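Local coordinates for uncharacterized protein YPL067C (Saccharomyces cerevisiae, PDB 5KCI) that is a cytoplasmic member of the DUF3605 family, of unknown function but possibly linked to histidine triad amyloid toxicity, at residues V111-H116 and R127-A132; R141-S146 and E176-E181. All blocks are in the same frame, centred on the assembly; numbering follows the deposited sequence.

Interaction 1: V111-H116 and R127-A132; sequences VALPVH and RARMNA
L113 and V115 flank P114, the centre of an inverse gamma turn; V115 packs on R127, and L113 on R129 and M130, in the middle of helix 120-135. The turn lies in the loop that leads from strand 102-109 to this helix, so the contact folds a connection back on the helix it introduces. Proline suits the centre because its ring holds phi near the value the turn needs, and the turn closes with V115 N bonded to L113 O at 2.8 Å.

L113 is the apolar wedge. Its CG stands anti to the carbonyl carbon (chi1 -62°), which sends CD2 to the aliphatic stem of R129, 3.8 Å from R129 CG, while CD1 lies 4.4 Å from CE of M130. A flexible methionine fits here, since M130 also reaches F81, W151 and F165, joining an apolar cluster against strands 149-152 and 165-172. The charged end of R129 looks elsewhere, to the carbonyl of A80 and the C-terminal A199.

R127 works differently. In the one H116 conformer described, a less certain detail because a second was modelled, its guanidinium meets the H116 ring almost perpendicularly (planes 85° apart), and H116 NE2 bonds to V153 O. With its chain extended from CG to NE, R127 runs past V115, whose CB is 4.2 Å from R127 CG, and reaches the V115 carbonyl. Were R127 an alanine, V115 O would probably lose two weak donors and the V115 side chain its neighbour along that flank. Those donors are NE and NH2 of R127, which give weak bonds to V115 O at 3.1 and 3.3 Å, the first bent to 128°.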
ATOM      1  N   VAL A 111      -9.724   4.838  -7.715  1.00 32.23           N
ATOM      2  CA  VAL A 111     -11.038   4.669  -7.109  1.00 33.83           C
ATOM      3  C   VAL A 111     -10.833   4.513  -5.613  1.00 36.80           C
ATOM      4  O   VAL A 111     -10.121   3.606  -5.155  1.00 34.73           O
ATOM      5  CB  VAL A 111     -11.770   3.450  -7.693  1.00 31.31           C
ATOM      6  CG1 VAL A 111     -13.170   3.339  -7.116  1.00 30.01           C
ATOM      7  CG2 VAL A 111     -11.828   3.536  -9.204  1.00 39.13           C
ATOM      8  N   ALA A 112     -11.436   5.405  -4.847  1.00 32.07           N
ATOM      9  CA  ALA A 112     -11.355   5.272  -3.406  1.00 36.28           C
ATOM     10  C   ALA A 112     -12.117   4.025  -2.962  1.00 35.57           C
ATOM     11  O   ALA A 112     -13.109   3.621  -3.579  1.00 34.07           O
ATOM     12  CB  ALA A 112     -11.914   6.535  -2.732  1.00 42.59           C
ATOM     13  N   LEU A 113     -11.618   3.415  -1.891  1.00 34.68           N
ATOM     14  CA  LEU A 113     -12.269   2.333  -1.172  1.00 33.69           C
ATOM     15  C   LEU A 113     -12.519   2.798   0.259  1.00 40.73           C
ATOM     16  O   LEU A 113     -11.549   3.052   1.000  1.00 36.06           O
ATOM     17  CB  LEU A 113     -11.413   1.064  -1.185  1.00 30.10           C
ATOM     18  CG  LEU A 113     -11.162   0.507  -2.587  1.00 32.17           C
ATOM     19  CD1 LEU A 113      -9.797   0.943  -3.076  1.00 28.44           C
ATOM     20  CD2 LEU A 113     -11.307  -1.013  -2.610  1.00 43.95           C
ATOM     21  N   PRO A 114     -13.863   2.949   0.726  1.00 44.03           N
ATOM     22  CA  PRO A 114     -14.179   3.561   2.044  1.00 41.77           C
ATOM     23  C   PRO A 114     -13.954   2.619   3.224  1.00 43.12           C
ATOM     24  O   PRO A 114     -14.864   2.306   4.007  1.00 37.93           O
ATOM     25  CB  PRO A 114     -15.662   3.931   1.886  1.00 42.56           C
ATOM     26  CG  PRO A 114     -16.038   3.709   0.443  1.00 43.62           C
ATOM     27  CD  PRO A 114     -15.063   2.736  -0.104  1.00 49.89           C
ATOM     28  N   VAL A 115     -12.707   2.183   3.403  1.00 40.01           N
ATOM     29  CA  VAL A 115     -12.424   1.104   4.344  1.00 36.49           C
ATOM     30  C   VAL A 115     -12.558   1.482   5.815  1.00 40.79           C
ATOM     31  O   VAL A 115     -12.485   0.591   6.676  1.00 47.66           O
ATOM     32  CB  VAL A 115     -11.004   0.546   4.090  1.00 36.82           C
ATOM     33  CG1 VAL A 115     -10.907   0.001   2.682  1.00 37.39           C
ATOM     34  CG2 VAL A 115      -9.937   1.629   4.317  1.00 37.08           C
ATOM     35  N   HIS A 116     -12.706   2.759   6.147  1.00 42.50           N
ATOM     36  CA  HIS A 116     -12.898   3.233   7.506  0.64 47.30           C
ATOM     37  C   HIS A 116     -14.197   4.033   7.588  1.00 57.23           C
ATOM     38  O   HIS A 116     -14.228   5.103   8.199  1.00 61.62           O
ATOM     39  CB  HIS A 116     -11.721   4.099   7.971  0.64 46.12           C
ATOM     40  CG  HIS A 116     -10.403   3.377   8.061  0.64 31.60           C
ATOM     41  ND1 HIS A 116     -10.215   2.273   8.860  0.64 33.31           N
ATOM     42  CD2 HIS A 116      -9.193   3.650   7.514  0.64 29.67           C
ATOM     43  CE1 HIS A 116      -8.963   1.861   8.757  0.64 33.90           C
ATOM     44  NE2 HIS A 116      -8.324   2.679   7.944  0.64 32.03           N
ATOM     45  N   ARG A 127     -13.427  -3.265   2.515  1.00 31.49           N
ATOM     46  CA  ARG A 127     -12.366  -4.185   2.932  1.00 34.09           C
ATOM     47  C   ARG A 127     -12.411  -5.485   2.137  1.00 34.96           C
ATOM     48  O   ARG A 127     -11.356  -6.045   1.796  1.00 28.93           O
ATOM     49  CB  ARG A 127     -12.468  -4.487   4.428  1.00 36.55           C
ATOM     50  CG  ARG A 127     -12.100  -3.294   5.308  1.00 41.43           C
ATOM     51  CD  ARG A 127     -12.380  -3.506   6.793  1.00 50.45           C
ATOM     52  NE  ARG A 127     -11.971  -2.308   7.536  1.00 61.55           N
ATOM     53  CZ  ARG A 127     -12.066  -2.140   8.850  1.00 73.23           C
ATOM     54  NH1 ARG A 127     -12.579  -3.091   9.623  1.00 84.95           N
ATOM     55  NH2 ARG A 127     -11.655  -0.997   9.388  1.00 72.78           N
ATOM     56  N   ALA A 128     -13.615  -5.998   1.873  1.00 29.94           N
ATOM     57  CA  ALA A 128     -13.751  -7.244   1.128  1.00 29.71           C
ATOM     58  C   ALA A 128     -13.167  -7.101  -0.268  1.00 27.76           C
ATOM     59  O   ALA A 128     -12.521  -8.030  -0.772  1.00 31.26           O
ATOM     60  CB  ALA A 128     -15.228  -7.663   1.050  1.00 35.92           C
ATOM     61  N   ARG A 129     -13.391  -5.946  -0.909  1.00 29.75           N
ATOM     62  CA  ARG A 129     -12.830  -5.704  -2.238  1.00 32.00           C
ATOM     63  C   ARG A 129     -11.309  -5.676  -2.214  1.00 27.74           C
ATOM     64  O   ARG A 129     -10.652  -6.287  -3.078  1.00 28.80           O
ATOM     65  CB  ARG A 129     -13.356  -4.391  -2.810  1.00 32.50           C
ATOM     66  CG  ARG A 129     -12.880  -4.086  -4.230  1.00 30.84           C
ATOM     67  CD  ARG A 129     -13.474  -5.044  -5.257  1.00 30.75           C
ATOM     68  NE  ARG A 129     -13.075  -4.695  -6.621  1.00 36.22           N
ATOM     69  CZ  ARG A 129     -13.231  -5.479  -7.681  1.00 34.30           C
ATOM     70  NH1 ARG A 129     -13.760  -6.693  -7.558  1.00 33.89           N
ATOM     71  NH2 ARG A 129     -12.832  -5.064  -8.875  1.00 33.17           N
ATOM     72  N   MET A 130     -10.722  -4.961  -1.243  1.00 23.64           N
ATOM     73  CA  MET A 130      -9.263  -4.959  -1.139  1.00 27.19           C
ATOM     74  C   MET A 130      -8.737  -6.374  -0.938  1.00 27.89           C
ATOM     75  O   MET A 130      -7.748  -6.796  -1.572  1.00 24.48           O
ATOM     76  CB  MET A 130      -8.825  -4.066   0.023  1.00 28.71           C
ATOM     77  CG  MET A 130      -7.317  -4.040   0.223  1.00 33.39           C
ATOM     78  SD  MET A 130      -6.411  -3.406  -1.208  1.00 35.02           S
ATOM     79  CE  MET A 130      -6.967  -1.734  -1.074  1.00 39.61           C
ATOM     80  N   ASN A 131      -9.366  -7.112  -0.033  1.00 26.44           N
ATOM     81  CA  ASN A 131      -8.932  -8.482   0.229  1.00 25.57           C
ATOM     82  C   ASN A 131      -8.990  -9.339  -1.029  1.00 34.06           C
ATOM     83  O   ASN A 131      -8.038 -10.079  -1.333  1.00 30.61           O
ATOM     84  CB  ASN A 131      -9.770  -9.075   1.366  1.00 33.71           C
ATOM     85  CG  ASN A 131      -9.313  -8.590   2.727  1.00 38.95           C
ATOM     86  OD1 ASN A 131      -8.129  -8.322   2.942  1.00 37.28           O
ATOM     87  ND2 ASN A 131     -10.238  -8.528   3.664  1.00 38.04           N
ATOM     88  N   ALA A 132     -10.091  -9.260  -1.777  1.00 27.49           N
ATOM     89  CA  ALA A 132     -10.219 -10.039  -3.003  1.00 30.62           C
ATOM     90  C   ALA A 132      -9.132  -9.678  -4.000  1.00 23.49           C
ATOM     91  O   ALA A 132      -8.562 -10.565  -4.673  1.00 26.15           O
ATOM     92  CB  ALA A 132     -11.595  -9.813  -3.619  1.00 28.93           C
TER

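Interaction 2: R141-S146 and E176-E181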
ATOM      1  N   ARG A 141       1.075 -15.589  -4.339  1.00 28.62           N
ATOM      2  CA  ARG A 141       0.476 -16.867  -3.954  1.00 39.44           C
ATOM      3  C   ARG A 141       1.122 -17.479  -2.711  1.00 25.71           C
ATOM      4  O   ARG A 141       0.426 -17.792  -1.742  1.00 26.84           O
ATOM      5  CB  ARG A 141       0.551 -17.847  -5.131  1.00 77.56           C
ATOM      6  CG  ARG A 141       0.118 -19.276  -4.823  1.00115.99           C
ATOM      7  CD  ARG A 141       0.574 -20.236  -5.915  1.00142.99           C
ATOM      8  NE  ARG A 141       2.008 -20.123  -6.193  1.00159.11           N
ATOM      9  CZ  ARG A 141       2.964 -20.748  -5.510  1.00183.72           C
ATOM     10  NH1 ARG A 141       2.660 -21.546  -4.495  1.00200.05           N
ATOM     11  NH2 ARG A 141       4.235 -20.572  -5.843  1.00187.08           N
ATOM     12  N   PRO A 142       2.425 -17.745  -2.700  1.00 29.89           N
ATOM     13  CA  PRO A 142       2.960 -18.471  -1.537  1.00 27.99           C
ATOM     14  C   PRO A 142       2.922 -17.632  -0.277  1.00 28.56           C
ATOM     15  O   PRO A 142       2.656 -18.178   0.800  1.00 28.42           O
ATOM     16  CB  PRO A 142       4.377 -18.835  -1.967  1.00 30.18           C
ATOM     17  CG  PRO A 142       4.756 -17.861  -2.915  1.00 31.02           C
ATOM     18  CD  PRO A 142       3.491 -17.403  -3.653  1.00 34.09           C
ATOM     19  N   LEU A 143       3.071 -16.306  -0.404  1.00 32.52           N
ATOM     20  CA  LEU A 143       2.928 -15.411   0.748  1.00 26.34           C
ATOM     21  C   LEU A 143       1.520 -15.446   1.308  1.00 23.54           C
ATOM     22  O   LEU A 143       1.319 -15.523   2.528  1.00 25.05           O
ATOM     23  CB  LEU A 143       3.289 -13.995   0.347  1.00 23.22           C
ATOM     24  CG  LEU A 143       4.733 -13.783  -0.119  1.00 37.24           C
ATOM     25  CD1 LEU A 143       4.931 -12.353  -0.621  1.00 38.50           C
ATOM     26  CD2 LEU A 143       5.711 -14.082   0.970  1.00 54.03           C
ATOM     27  N   LEU A 144       0.521 -15.392   0.434  1.00 25.00           N
ATOM     28  CA  LEU A 144      -0.853 -15.505   0.922  1.00 24.91           C
ATOM     29  C   LEU A 144      -1.044 -16.839   1.620  1.00 30.18           C
ATOM     30  O   LEU A 144      -1.657 -16.903   2.696  1.00 27.94           O
ATOM     31  CB  LEU A 144      -1.830 -15.382  -0.234  1.00 29.55           C
ATOM     32  CG  LEU A 144      -1.802 -14.014  -0.906  1.00 25.84           C
ATOM     33  CD1 LEU A 144      -2.382 -14.093  -2.312  1.00 28.59           C
ATOM     34  CD2 LEU A 144      -2.596 -13.026  -0.025  1.00 30.41           C
ATOM     35  N   SER A 145      -0.512 -17.915   1.021  1.00 32.70           N
ATOM     36  CA  SER A 145      -0.692 -19.232   1.617  1.00 33.62           C
ATOM     37  C   SER A 145      -0.089 -19.259   3.008  1.00 35.98           C
ATOM     38  O   SER A 145      -0.618 -19.930   3.899  1.00 40.45           O
ATOM     39  CB  SER A 145      -0.059 -20.325   0.748  1.00 39.88           C
ATOM     40  OG  SER A 145      -0.568 -20.313  -0.565  1.00 52.91           O
ATOM     41  N   SER A 146       0.984 -18.488   3.218  1.00 28.51           N
ATOM     42  CA  SER A 146       1.680 -18.399   4.502  1.00 32.25           C
ATOM     43  C   SER A 146       1.080 -17.414   5.510  1.00 39.62           C
ATOM     44  O   SER A 146       1.561 -17.360   6.647  1.00 38.33           O
ATOM     45  CB  SER A 146       3.132 -18.008   4.235  1.00 35.39           C
ATOM     46  OG  SER A 146       3.778 -18.949   3.376  1.00 31.80           O
ATOM     47  N   GLU A 176      14.732 -17.092   7.077  1.00 31.10           N
ATOM     48  CA  GLU A 176      15.045 -18.509   6.939  1.00 32.26           C
ATOM     49  C   GLU A 176      14.421 -19.114   5.687  1.00 33.83           C
ATOM     50  O   GLU A 176      14.673 -20.286   5.397  1.00 36.63           O
ATOM     51  CB  GLU A 176      14.633 -19.287   8.205  1.00 35.83           C
ATOM     52  CG  GLU A 176      13.141 -19.515   8.412  1.00 46.35           C
ATOM     53  CD  GLU A 176      12.386 -18.301   8.980  1.00 52.35           C
ATOM     54  OE1 GLU A 176      12.984 -17.200   9.101  1.00 39.81           O
ATOM     55  OE2 GLU A 176      11.187 -18.479   9.322  1.00 46.02           O
ATOM     56  N   ARG A 177      13.667 -18.327   4.919  1.00 32.10           N
ATOM     57  CA  ARG A 177      13.005 -18.801   3.712  1.00 34.29           C
ATOM     58  C   ARG A 177      13.417 -18.055   2.452  1.00 31.49           C
ATOM     59  O   ARG A 177      13.404 -18.655   1.364  1.00 34.13           O
ATOM     60  CB  ARG A 177      11.481 -18.705   3.883  1.00 28.12           C
ATOM     61  CG  ARG A 177      11.019 -19.717   4.898  1.00 32.22           C
ATOM     62  CD  ARG A 177       9.704 -19.383   5.513  1.00 32.59           C
ATOM     63  NE  ARG A 177       8.614 -19.554   4.557  1.00 29.00           N
ATOM     64  CZ  ARG A 177       7.328 -19.513   4.894  1.00 29.63           C
ATOM     65  NH1 ARG A 177       6.968 -19.258   6.154  1.00 27.09           N
ATOM     66  NH2 ARG A 177       6.396 -19.703   3.963  1.00 30.30           N
ATOM     67  N   TYR A 178      13.872 -16.811   2.577  1.00 29.58           N
ATOM     68  CA  TYR A 178      14.315 -16.005   1.446  1.00 33.61           C
ATOM     69  C   TYR A 178      15.596 -15.280   1.823  1.00 37.23           C
ATOM     70  O   TYR A 178      15.654 -14.650   2.883  1.00 33.15           O
ATOM     71  CB  TYR A 178      13.239 -14.968   1.069  1.00 28.16           C
ATOM     72  CG  TYR A 178      11.926 -15.524   0.569  1.00 29.97           C
ATOM     73  CD1 TYR A 178      11.673 -15.635  -0.793  1.00 31.88           C
ATOM     74  CD2 TYR A 178      10.916 -15.887   1.459  1.00 33.99           C
ATOM     75  CE1 TYR A 178      10.444 -16.122  -1.269  1.00 32.64           C
ATOM     76  CE2 TYR A 178       9.691 -16.381   1.007  1.00 30.95           C
ATOM     77  CZ  TYR A 178       9.459 -16.495  -0.364  1.00 30.63           C
ATOM     78  OH  TYR A 178       8.257 -16.978  -0.834  1.00 31.62           O
ATOM     79  N   SER A 179      16.631 -15.385   0.979  1.00 37.86           N
ATOM     80  CA  SER A 179      17.781 -14.503   1.105  1.00 43.75           C
ATOM     81  C   SER A 179      17.379 -13.074   0.775  1.00 46.31           C
ATOM     82  O   SER A 179      16.433 -12.831   0.023  1.00 45.11           O
ATOM     83  CB  SER A 179      18.891 -14.913   0.145  1.00 45.81           C
ATOM     84  OG  SER A 179      18.473 -14.639  -1.186  1.00 46.33           O
ATOM     85  N   ALA A 180      18.120 -12.112   1.328  1.00 56.80           N
ATOM     86  CA  ALA A 180      17.837 -10.720   0.991  1.00 62.02           C
ATOM     87  C   ALA A 180      17.844 -10.524  -0.521  1.00 58.75           C
ATOM     88  O   ALA A 180      17.016  -9.788  -1.067  1.00 46.22           O
ATOM     89  CB  ALA A 180      18.850  -9.799   1.669  1.00 61.98           C
ATOM     90  N   GLU A 181      18.746 -11.213  -1.223  1.00 50.68           N
ATOM     91  CA  GLU A 181      18.810 -11.074  -2.676  1.00 62.97           C
ATOM     92  C   GLU A 181      17.571 -11.649  -3.349  1.00 48.47           C
ATOM     93  O   GLU A 181      17.094 -11.096  -4.350  1.00 50.70           O
ATOM     94  CB  GLU A 181      20.067 -11.756  -3.220  1.00 87.52           C
ATOM     95  CG  GLU A 181      20.193 -11.671  -4.737  1.00107.65           C
ATOM     96  CD  GLU A 181      21.434 -12.372  -5.267  1.00127.30           C
ATOM     97  OE1 GLU A 181      22.205 -12.922  -4.452  1.00130.38           O
ATOM     98  OE2 GLU A 181      21.634 -12.376  -6.501  1.00135.52           O
TER
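Between helix 141-146 and the turn that leads into helix 180-193 the backbones stay well apart: the closest CA atoms, those of L143 and R177, are 11.0 Å from each other, and the gap is bridged by side chains, chiefly the long ones of R177 and Y178. S179 is the N-cap of helix 180-193, so R177 and Y178 leave the chain just ahead of a helix start and both point toward the short helix.

R177 suits this exposed position because its chain is long and, bent at chi3 (71°), carries the guanidinium to the C-terminal part of 141-146. There NH2 donates to S146 OG at 2.8 Å, with an N-H...O angle of 135° and the oxygen slightly tilted from the guanidinium plane. Serine is apt as the receiver, since its hydroxyl can accept from the arginine while giving its own proton to P142 O at 2.9 Å. S146 N bonds to that same carbonyl oxygen from the opposite face of its plane, so P142 O is gripped twice by one residue.

Y178, next in the chain, packs more loosely. Its ring meets that of F173 edge-to-face, and L143 also touches F173. The tyrosine reaches the helix end-on through its hydroxyl: Y178 OH is 4.2 Å from P142 CG and 4.3 Å from L143 CD2.

Overall arrangement
The two contacts come in series along the chain: interaction 1 closes within helix 120-135 before interaction 2 opens on helix 141-146, the next helix. Their centres lie 25 Å apart and their nearest atoms about 6 Å apart, without touching. Both border the four-stranded antiparallel sheet, and strand 149-152, at one edge of it, is shared: V115, R127 and M130 reach its W151, while L143 and L144 pack on its V149. Interaction 1, partly buried, ties the loop after strand 102-109 to its helix; interaction 2 is at the surface. Together they place that loop, helix 120-135 and helix 141-146 beside the sheet, the last also meeting the approach to helix 180-193.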